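Local coordinates for putative aminotransferase class III protein (Arthrobacter aurescens, PDB 5G4J) that probably uses pyridoxal 5'-phosphate to eliminate phosphate from ethanolamine phosphate, as a phospholyase of the class-III aminotransferase family, at residues Y61-H66 against K412-L417; F217-S222 against V253-G258; L247-E252 against L276-K281. All coordinates share one frame; numbering follows the deposited sequence.

The three contacts all touch one cofactor-substrate adduct, EXT. Along the chain, contacts 2 and 3 fall between 61-66 and 412-417 and alternate: 217-222, 247-252, 253-258, 276-281. Contact 3 pairs neighbouring parallel strands of the sheet that also holds strand 214-217, whose end starts contact 2; these two centres are about 9 Å apart. Contact 1 lies where the loop after strand 56-59 meets the end of strand 410-413, both in the other mixed sheet, its centre about 12 Å from that of contact 2 and 19 Å from that of contact 3. Arg414 and Gln254 join contacts 1 and 2, so loops running on from the two sheets meet beside the phosphate on the ethyl arm of EXT.

Contact 1: Y61-H66 against K412-L417; sequences YNNVPH and KMRPPL. With EXT ({5-hydroxy-6-methyl-4-[(E)-{[2-(phosphonooxy)ethyl]imino}methyl]pyridin-3-yl}methyl dihydrogen phosphate), chain C.
Arg414 meets both Tyr61 and Asn63 in the substrate-phosphate pocket of a fold type I pyridoxal-phosphate enzyme, where the loop after strand 56-59 meets the chain that continues from strand 410-413. Its CB borders the carbonyl oxygen of Tyr61, and CG and CD run past CB of Asn63. A bend at chi3 (55°) then turns the guanidinium back over the loop. Here NE and NH2 both donate to Tyr61 O, each at 2.8 Å, a side-on grip on one acceptor with the two nitrogens on opposite faces of its carbonyl plane. At another edge of the guanidinium, NH1 reaches OAP of EXT at 2.7 Å and NH2 reaches OAS at 2.8 Å, so the group is held flat between a backbone oxygen and the phosphate. NH1 has a further partner in Gln254 OE1.

Asn63 OD1 sits 3.3 Å from CZ of Arg414, over the centre of the guanidinium, and the amide stacks on it with the planes 5° apart. Arg414 NH2 lies over one face of the Tyr61 ring, offset toward the rim, in a cation-pi contact with CZ 4.3 Å from the centroid and the planes 50° apart. Lys412 adds a second positive group, its NZ donating to OAP of EXT at 2.9 Å. The amide of Asn62 turns instead to the second subunit, bonding His88 and Tyr91 there. At the far end, Leu417 N donates to His66 O at 2.8 Å, and Leu417 CB rests over one face of the His66 imidazole in a CH-pi contact.

Contact 2: F217-S222 against V253-G258; sequences FDPLFS and VQSGFG. With EXT ({5-hydroxy-6-methyl-4-[(E)-{[2-(phosphonooxy)ethyl]imino}methyl]pyridin-3-yl}methyl dihydrogen phosphate), chain C.
Leu220 packs on Ser255, with Leu220 CD1 3.7 Å from Ser255 CB. The Leu220 CG lies anti to its carbonyl carbon (chi1 -78°), which carries the isobutyl group toward the serine. Beside it the Pro219 ring borders Ser255 OG, CD being its nearest atom at 3.4 Å; that hydroxyl is bonded to Glu252. Ser222 OG lies 3.5 Å from Gln254 CG, alongside the methylene part of the glutamine.

No direct hydrogen bond crosses the contact, and a water takes that role: it donates to Asp218 OD1 and accepts from Gln254 N, both at 2.8 Å, with a weak further bond to Ser255 OG. Within its own loop, Asp218 OD1 accepts from Leu220 N in an Asx turn, while OD2 takes both Ser222 N and Ser222 OG, the amide from 44° out of the carboxylate plane and the hydroxyl at 2.6 Å, nearly in line with the C-O bond. A type I turn from Asp218 to Phe221 accompanies this.

Toward the ligand, Gln254 divides its NE2 between OAP and OAO of EXT, each at 2.8 Å, and its OE1 is bonded by Arg414. The Val253 side chain packs over one face of the pyridine ring, CB 3.7 Å from NAJ of EXT.

Both loops follow the ends of parallel strands 214-217 and 247-251, where a fold type I enzyme holds its cofactor, here with Gln254; Phe221 packs on Ile234 of helix 233-243, and Phe368 of strand 368-373 touches Leu220, Ser222 and Gln254.

Contact 3: L247-E252 against L276-K281; sequences LVISDE and LVTMGK. With EXT ({5-hydroxy-6-methyl-4-[(E)-{[2-(phosphonooxy)ethyl]imino}methyl]pyridin-3-yl}methyl dihydrogen phosphate), chain C.
Asp251, whose CA borders Thr278 OG1, presents its carboxylate to the edge of the EXT pyridine ring: OD2 is 2.6 Å from NAJ and lies close to the ring plane. With CG anti to the backbone N (chi1 177°), this torsion carries the carboxylate from the sheet face to the ring edge. Asn124 ND2 and His148 ND1 are hydrogen-bonded to the same OD2, and Val253 N to OD1; Thr278 OG1 is hydrogen-bonded with Asn124 OD1. The other carboxylate, Glu252, is met on OE2 by Ser250 OG at 2.7 Å, from 37° above its plane, and on OE1 by Ser255 OG, while its CG packs on Val277 CG1. With an alanine in place of Asp251, the pyridine nitrogen would probably lose its carboxylate partner, and Asn124 and His148 an acceptor they share.

The backbones form neighbouring parallel strands, 22° apart, in the seven-stranded mixed sheet of the cofactor-binding domain. Ser250 N donates to Leu276 O and Thr278 N to Ser250 O, each at 3.0 Å, and Glu252 N closes on Thr278 O at 2.8 Å.

On the face carrying Ile249, Asp251, Leu276 and Thr278, Ile249 CG1 meets Leu276 CD1 at 3.8 Å, and Ala127 of helix 120-135 covers Ile249 and Thr278. Past the strands, a water links Glu252 O to Gly280 N, and Lys281 NZ donates to OAT of EXT at 2.7 Å.

Contact 1: Y61-H66 against K412-L417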
# COMPACT_ATOMS: atom_id res chain seq x y z
N TYR A 61 -4.16 -23.81 -0.52
CA TYR A 61 -3.60 -22.80 0.38
C TYR A 61 -3.85 -21.35 0.06
O TYR A 61 -3.98 -20.56 1.00
CB TYR A 61 -2.04 -22.99 0.55
CG TYR A 61 -1.50 -21.95 1.55
CD1 TYR A 61 -1.79 -22.08 2.91
CD2 TYR A 61 -0.81 -20.80 1.16
CE1 TYR A 61 -1.39 -21.18 3.84
CE2 TYR A 61 -0.38 -19.83 2.12
CZ TYR A 61 -0.68 -20.04 3.50
OH TYR A 61 -0.36 -19.25 4.66
N ASN A 62 -3.89 -20.96 -1.22
CA ASN A 62 -3.87 -19.58 -1.61
C ASN A 62 -5.20 -18.94 -1.73
O ASN A 62 -6.01 -19.34 -2.55
CB ASN A 62 -3.05 -19.44 -2.87
CG ASN A 62 -1.58 -19.71 -2.59
OD1 ASN A 62 -0.92 -18.90 -1.91
ND2 ASN A 62 -1.08 -20.85 -3.01
N ASN A 63 -5.41 -17.90 -0.96
CA ASN A 63 -6.64 -17.14 -1.00
C ASN A 63 -6.60 -15.93 -1.84
O ASN A 63 -7.64 -15.38 -2.13
CB ASN A 63 -7.12 -16.81 0.41
CG ASN A 63 -6.25 -15.82 1.12
OD1 ASN A 63 -5.07 -15.70 0.85
ND2 ASN A 63 -6.85 -15.16 2.08
N VAL A 64 -5.41 -15.46 -2.21
CA VAL A 64 -5.32 -14.30 -3.09
C VAL A 64 -5.99 -14.51 -4.46
O VAL A 64 -6.81 -13.68 -4.89
CB VAL A 64 -3.86 -13.83 -3.18
CG1 VAL A 64 -3.71 -12.78 -4.26
CG2 VAL A 64 -3.40 -13.29 -1.85
N PRO A 65 -5.79 -15.67 -5.12
CA PRO A 65 -6.51 -15.95 -6.34
C PRO A 65 -7.88 -16.50 -6.02
O PRO A 65 -8.24 -17.70 -6.29
CB PRO A 65 -5.62 -16.98 -7.05
CG PRO A 65 -4.87 -17.65 -5.96
CD PRO A 65 -4.78 -16.71 -4.80
N HIS A 66 -8.68 -15.61 -5.44
CA HIS A 66 -10.00 -15.94 -4.94
C HIS A 66 -10.91 -16.64 -5.93
O HIS A 66 -11.63 -17.59 -5.58
CB HIS A 66 -10.64 -14.59 -4.53
CG HIS A 66 -11.94 -14.72 -3.83
ND1 HIS A 66 -12.04 -15.30 -2.60
CD2 HIS A 66 -13.17 -14.30 -4.16
CE1 HIS A 66 -13.28 -15.25 -2.20
NE2 HIS A 66 -14.00 -14.70 -3.14
N LYS A 412 -3.33 -25.60 7.80
CA LYS A 412 -4.17 -24.52 7.29
C LYS A 412 -4.48 -24.83 5.79
O LYS A 412 -3.56 -24.84 4.96
CB LYS A 412 -3.43 -23.18 7.39
CG LYS A 412 -3.88 -22.05 6.41
CD LYS A 412 -3.65 -20.65 6.97
CE LYS A 412 -2.66 -19.73 6.31
NZ LYS A 412 -2.80 -18.32 6.91
N MET A 413 -5.78 -25.02 5.47
CA MET A 413 -6.26 -25.30 4.12
C MET A 413 -7.26 -24.23 3.77
O MET A 413 -8.15 -23.94 4.57
CB MET A 413 -6.84 -26.66 4.15
CG MET A 413 -5.66 -27.56 4.65
SD MET A 413 -6.17 -29.25 4.94
CE MET A 413 -6.81 -29.21 6.62
N ARG A 414 -6.98 -23.57 2.65
CA ARG A 414 -7.61 -22.26 2.34
C ARG A 414 -7.49 -22.07 0.87
O ARG A 414 -6.78 -21.16 0.44
CB ARG A 414 -6.94 -21.16 3.13
CG ARG A 414 -7.57 -19.76 3.03
CD ARG A 414 -6.55 -18.71 3.50
NE ARG A 414 -5.31 -18.80 2.78
CZ ARG A 414 -4.24 -18.05 3.06
NH1 ARG A 414 -4.29 -17.05 3.96
NH2 ARG A 414 -3.09 -18.26 2.40
N PRO A 415 -8.20 -22.88 0.10
CA PRO A 415 -7.96 -22.88 -1.37
C PRO A 415 -8.65 -21.72 -2.08
O PRO A 415 -9.52 -21.03 -1.48
CB PRO A 415 -8.56 -24.21 -1.83
CG PRO A 415 -9.65 -24.42 -0.85
CD PRO A 415 -9.12 -23.98 0.49
N PRO A 416 -8.30 -21.48 -3.34
CA PRO A 416 -9.17 -20.62 -4.16
C PRO A 416 -10.63 -20.95 -4.02
O PRO A 416 -10.98 -22.15 -3.84
CB PRO A 416 -8.62 -20.79 -5.58
CG PRO A 416 -7.23 -21.29 -5.37
CD PRO A 416 -7.12 -21.96 -4.08
N LEU A 417 -11.52 -19.96 -4.04
CA LEU A 417 -12.91 -20.24 -3.79
C LEU A 417 -13.68 -21.00 -4.95
O LEU A 417 -14.87 -21.21 -4.86
CB LEU A 417 -13.70 -18.97 -3.41
CG LEU A 417 -14.61 -19.19 -2.18
CD1 LEU A 417 -13.81 -19.38 -0.87
CD2 LEU A 417 -15.67 -18.12 -2.06
CAA EXT C . -2.46 -10.01 6.50
CAB EXT C . -1.41 -10.60 5.74
PAC EXT C . -1.00 -7.22 3.25
OAD EXT C . 0.16 -8.17 3.44
OAE EXT C . -1.67 -7.09 2.01
OAF EXT C . -0.48 -5.83 3.55
OAG EXT C . -2.04 -7.61 4.29
CAH EXT C . -1.88 -7.64 5.74
CAI EXT C . -2.67 -8.58 6.49
NAJ EXT C . -4.50 -8.81 8.13
CAK EXT C . -3.68 -8.06 7.35
CAL EXT C . -4.30 -10.17 8.15
CAM EXT C . -5.14 -10.95 9.01
CAN EXT C . -3.29 -10.77 7.37
OAO EXT C . -3.12 -12.13 7.44
OAP EXT C . -2.26 -16.00 5.32
PAQ EXT C . -1.02 -15.89 4.37
OAR EXT C . 0.14 -16.78 4.93
OAS EXT C . -1.25 -16.27 2.90
OAT EXT C . -0.51 -14.28 4.52
CAU EXT C . 0.39 -13.84 5.53
CAV EXT C . 0.33 -12.31 5.40
NAW EXT C . -0.98 -11.83 5.96

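Contact 2: F217-S222 against V253-G258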
# COMPACT_ATOMS: atom_id res chain seq x y z
N PHE A 217 -9.54 -7.45 15.18
CA PHE A 217 -9.46 -8.94 15.17
C PHE A 217 -9.77 -9.51 13.81
O PHE A 217 -10.55 -8.92 13.03
CB PHE A 217 -10.46 -9.53 16.21
CG PHE A 217 -11.93 -9.42 15.81
CD1 PHE A 217 -12.62 -8.23 15.83
CD2 PHE A 217 -12.65 -10.56 15.45
CE1 PHE A 217 -13.95 -8.12 15.43
CE2 PHE A 217 -14.02 -10.44 15.11
CZ PHE A 217 -14.65 -9.24 15.07
N ASP A 218 -9.19 -10.69 13.59
CA ASP A 218 -9.52 -11.58 12.47
C ASP A 218 -10.63 -12.51 12.97
O ASP A 218 -10.39 -13.32 13.84
CB ASP A 218 -8.29 -12.36 12.01
CG ASP A 218 -8.60 -13.65 11.19
OD1 ASP A 218 -9.72 -13.77 10.62
OD2 ASP A 218 -7.73 -14.55 11.18
N PRO A 219 -11.83 -12.41 12.40
CA PRO A 219 -12.99 -13.29 12.88
C PRO A 219 -12.71 -14.83 12.92
O PRO A 219 -13.25 -15.54 13.78
CB PRO A 219 -14.08 -13.01 11.84
CG PRO A 219 -13.83 -11.63 11.44
CD PRO A 219 -12.30 -11.54 11.30
N LEU A 220 -11.82 -15.31 12.05
CA LEU A 220 -11.46 -16.73 12.07
C LEU A 220 -10.38 -17.06 13.10
O LEU A 220 -10.12 -18.26 13.33
CB LEU A 220 -11.02 -17.20 10.69
CG LEU A 220 -12.15 -17.47 9.71
CD1 LEU A 220 -11.60 -17.62 8.30
CD2 LEU A 220 -12.91 -18.77 10.10
N PHE A 221 -9.68 -16.02 13.64
CA PHE A 221 -8.56 -16.22 14.54
C PHE A 221 -7.66 -17.28 13.96
O PHE A 221 -7.24 -18.22 14.64
CB PHE A 221 -9.07 -16.52 16.00
CG PHE A 221 -9.78 -15.36 16.58
CD1 PHE A 221 -9.03 -14.30 17.12
CD2 PHE A 221 -11.19 -15.25 16.51
CE1 PHE A 221 -9.67 -13.17 17.64
CE2 PHE A 221 -11.82 -14.15 16.98
CZ PHE A 221 -11.06 -13.10 17.57
N SER A 222 -7.31 -17.07 12.70
CA SER A 222 -6.52 -18.02 11.94
C SER A 222 -5.07 -18.11 12.34
O SER A 222 -4.58 -19.22 12.62
CB SER A 222 -6.67 -17.75 10.41
OG SER A 222 -6.28 -16.40 10.05
N VAL A 253 -9.19 -9.77 5.98
CA VAL A 253 -8.22 -10.18 4.98
C VAL A 253 -8.24 -11.72 4.83
O VAL A 253 -8.10 -12.24 3.74
CB VAL A 253 -6.83 -9.64 5.32
CG1 VAL A 253 -5.79 -10.29 4.52
CG2 VAL A 253 -6.78 -8.13 5.15
N GLN A 254 -8.43 -12.45 5.92
CA GLN A 254 -8.51 -13.90 5.89
C GLN A 254 -9.95 -14.43 5.79
O GLN A 254 -10.13 -15.55 5.21
CB GLN A 254 -7.91 -14.53 7.18
CG GLN A 254 -6.45 -14.23 7.37
CD GLN A 254 -5.56 -14.90 6.39
OE1 GLN A 254 -5.91 -15.90 5.80
NE2 GLN A 254 -4.39 -14.32 6.15
N SER A 255 -10.95 -13.75 6.36
CA SER A 255 -12.27 -14.34 6.49
C SER A 255 -13.26 -13.79 5.45
O SER A 255 -14.39 -14.16 5.45
CB SER A 255 -12.77 -14.13 7.93
OG SER A 255 -12.93 -12.75 8.20
N GLY A 256 -12.85 -12.83 4.67
CA GLY A 256 -13.73 -12.08 3.79
C GLY A 256 -14.08 -12.69 2.43
O GLY A 256 -13.66 -13.79 2.11
N PHE A 257 -14.94 -11.99 1.70
CA PHE A 257 -15.37 -12.39 0.37
C PHE A 257 -15.97 -13.81 0.30
O PHE A 257 -15.80 -14.52 -0.65
CB PHE A 257 -14.27 -12.13 -0.67
CG PHE A 257 -13.99 -10.67 -0.84
CD1 PHE A 257 -13.19 -10.00 0.07
CD2 PHE A 257 -14.62 -9.93 -1.85
CE1 PHE A 257 -13.01 -8.64 -0.07
CE2 PHE A 257 -14.47 -8.59 -1.97
CZ PHE A 257 -13.65 -7.94 -1.10
N GLY A 258 -16.73 -14.17 1.34
CA GLY A 258 -17.43 -15.43 1.32
C GLY A 258 -16.64 -16.67 1.66
O GLY A 258 -17.17 -17.77 1.60
CAA EXT C . -2.46 -10.01 6.50
CAB EXT C . -1.41 -10.60 5.74
PAC EXT C . -1.00 -7.22 3.25
OAD EXT C . 0.16 -8.17 3.44
OAE EXT C . -1.67 -7.09 2.01
OAF EXT C . -0.48 -5.83 3.55
OAG EXT C . -2.04 -7.61 4.29
CAH EXT C . -1.88 -7.64 5.74
CAI EXT C . -2.67 -8.58 6.49
NAJ EXT C . -4.50 -8.81 8.13
CAK EXT C . -3.68 -8.06 7.35
CAL EXT C . -4.30 -10.17 8.15
CAM EXT C . -5.14 -10.95 9.01
CAN EXT C . -3.29 -10.77 7.37
OAO EXT C . -3.12 -12.13 7.44
OAP EXT C . -2.26 -16.00 5.32
PAQ EXT C . -1.02 -15.89 4.37
OAR EXT C . 0.14 -16.78 4.93
OAS EXT C . -1.25 -16.27 2.90
OAT EXT C . -0.51 -14.28 4.52
CAU EXT C . 0.39 -13.84 5.53
CAV EXT C . 0.33 -12.31 5.40
NAW EXT C . -0.98 -11.83 5.96
O HOH W 1 -9.67 -12.08 8.40

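Contact 3: L247-E252 against L276-K281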
# COMPACT_ATOMS: atom_id res chain seq x y z
N LEU A 247 -13.72 1.66 19.28
CA LEU A 247 -14.37 1.12 18.10
C LEU A 247 -13.91 -0.30 17.90
O LEU A 247 -12.90 -0.74 18.45
CB LEU A 247 -14.04 1.91 16.87
CG LEU A 247 -14.29 3.43 16.94
CD1 LEU A 247 -13.88 4.14 15.66
CD2 LEU A 247 -15.75 3.66 17.16
N VAL A 248 -14.68 -1.00 17.10
CA VAL A 248 -14.37 -2.38 16.70
C VAL A 248 -13.99 -2.41 15.25
O VAL A 248 -14.75 -1.94 14.40
CB VAL A 248 -15.56 -3.35 16.97
CG1 VAL A 248 -15.18 -4.75 16.52
CG2 VAL A 248 -15.90 -3.39 18.44
N ILE A 249 -12.85 -3.06 14.93
CA ILE A 249 -12.41 -3.28 13.56
C ILE A 249 -12.42 -4.80 13.31
O ILE A 249 -11.69 -5.52 13.95
CB ILE A 249 -11.00 -2.74 13.22
CG1 ILE A 249 -10.82 -1.25 13.61
CG2 ILE A 249 -10.65 -2.96 11.76
CD1 ILE A 249 -9.37 -0.80 13.60
N SER A 250 -13.20 -5.23 12.30
CA SER A 250 -13.07 -6.61 11.78
C SER A 250 -12.11 -6.58 10.61
O SER A 250 -12.41 -5.95 9.55
CB SER A 250 -14.38 -7.17 11.33
OG SER A 250 -14.16 -8.53 10.93
N ASP A 251 -10.99 -7.28 10.78
CA ASP A 251 -9.98 -7.48 9.73
C ASP A 251 -10.44 -8.72 8.95
O ASP A 251 -10.37 -9.81 9.45
CB ASP A 251 -8.63 -7.69 10.38
CG ASP A 251 -7.52 -7.97 9.37
OD1 ASP A 251 -7.81 -8.36 8.22
OD2 ASP A 251 -6.33 -7.78 9.73
N GLU A 252 -10.91 -8.47 7.76
CA GLU A 252 -11.45 -9.47 6.84
C GLU A 252 -10.49 -9.99 5.80
O GLU A 252 -10.92 -10.68 4.86
CB GLU A 252 -12.71 -8.90 6.16
CG GLU A 252 -13.82 -8.66 7.10
CD GLU A 252 -14.55 -9.90 7.64
OE1 GLU A 252 -14.49 -11.00 7.02
OE2 GLU A 252 -15.16 -9.79 8.74
N LEU A 276 -15.76 -0.41 11.56
CA LEU A 276 -14.67 -0.44 10.59
C LEU A 276 -14.45 -1.84 10.16
O LEU A 276 -14.32 -2.77 10.98
CB LEU A 276 -13.43 0.12 11.21
CG LEU A 276 -13.44 1.66 11.48
CD1 LEU A 276 -12.46 2.02 12.58
CD2 LEU A 276 -13.08 2.46 10.27
N VAL A 277 -14.37 -2.05 8.84
CA VAL A 277 -14.08 -3.37 8.26
C VAL A 277 -12.93 -3.16 7.27
O VAL A 277 -13.01 -2.33 6.37
CB VAL A 277 -15.29 -3.96 7.52
CG1 VAL A 277 -14.96 -5.33 6.98
CG2 VAL A 277 -16.43 -4.04 8.51
N THR A 278 -11.87 -3.95 7.42
CA THR A 278 -10.74 -3.85 6.51
C THR A 278 -10.61 -5.14 5.67
O THR A 278 -11.10 -6.22 6.05
CB THR A 278 -9.48 -3.61 7.29
OG1 THR A 278 -9.23 -4.69 8.18
CG2 THR A 278 -9.51 -2.31 8.09
N MET A 279 -9.97 -5.04 4.53
CA MET A 279 -9.91 -6.10 3.55
C MET A 279 -8.73 -5.87 2.66
O MET A 279 -8.19 -4.80 2.56
CB MET A 279 -11.24 -6.19 2.77
CG MET A 279 -11.60 -5.02 2.00
SD MET A 279 -13.39 -5.06 1.56
CE MET A 279 -14.13 -4.79 3.08
N GLY A 280 -8.34 -6.92 1.98
CA GLY A 280 -7.14 -6.85 1.12
C GLY A 280 -7.23 -8.12 0.25
O GLY A 280 -8.18 -8.28 -0.49
N LYS A 281 -6.29 -9.05 0.50
CA LYS A 281 -6.04 -10.32 -0.29
C LYS A 281 -6.83 -10.63 -1.57
O LYS A 281 -6.50 -10.13 -2.65
CB LYS A 281 -5.89 -11.51 0.65
CG LYS A 281 -4.52 -11.50 1.34
CD LYS A 281 -4.44 -12.52 2.47
CE LYS A 281 -3.12 -12.42 3.27
NZ LYS A 281 -1.81 -12.79 2.68
CAA EXT C . -2.46 -10.01 6.50
CAB EXT C . -1.41 -10.60 5.74
PAC EXT C . -1.00 -7.22 3.25
OAD EXT C . 0.16 -8.17 3.44
OAE EXT C . -1.67 -7.09 2.01
OAF EXT C . -0.48 -5.83 3.55
OAG EXT C . -2.04 -7.61 4.29
CAH EXT C . -1.88 -7.64 5.74
CAI EXT C . -2.67 -8.58 6.49
NAJ EXT C . -4.50 -8.81 8.13
CAK EXT C . -3.68 -8.06 7.35
CAL EXT C . -4.30 -10.17 8.15
CAM EXT C . -5.14 -10.95 9.01
CAN EXT C . -3.29 -10.77 7.37
OAO EXT C . -3.12 -12.13 7.44
OAP EXT C . -2.26 -16.00 5.32
PAQ EXT C . -1.02 -15.89 4.37
OAR EXT C . 0.14 -16.78 4.93
OAS EXT C . -1.25 -16.27 2.90
OAT EXT C . -0.51 -14.28 4.52
CAU EXT C . 0.39 -13.84 5.53
CAV EXT C . 0.33 -12.31 5.40
NAW EXT C . -0.98 -11.83 5.96
O HOH W 2 -10.36 -9.34 2.31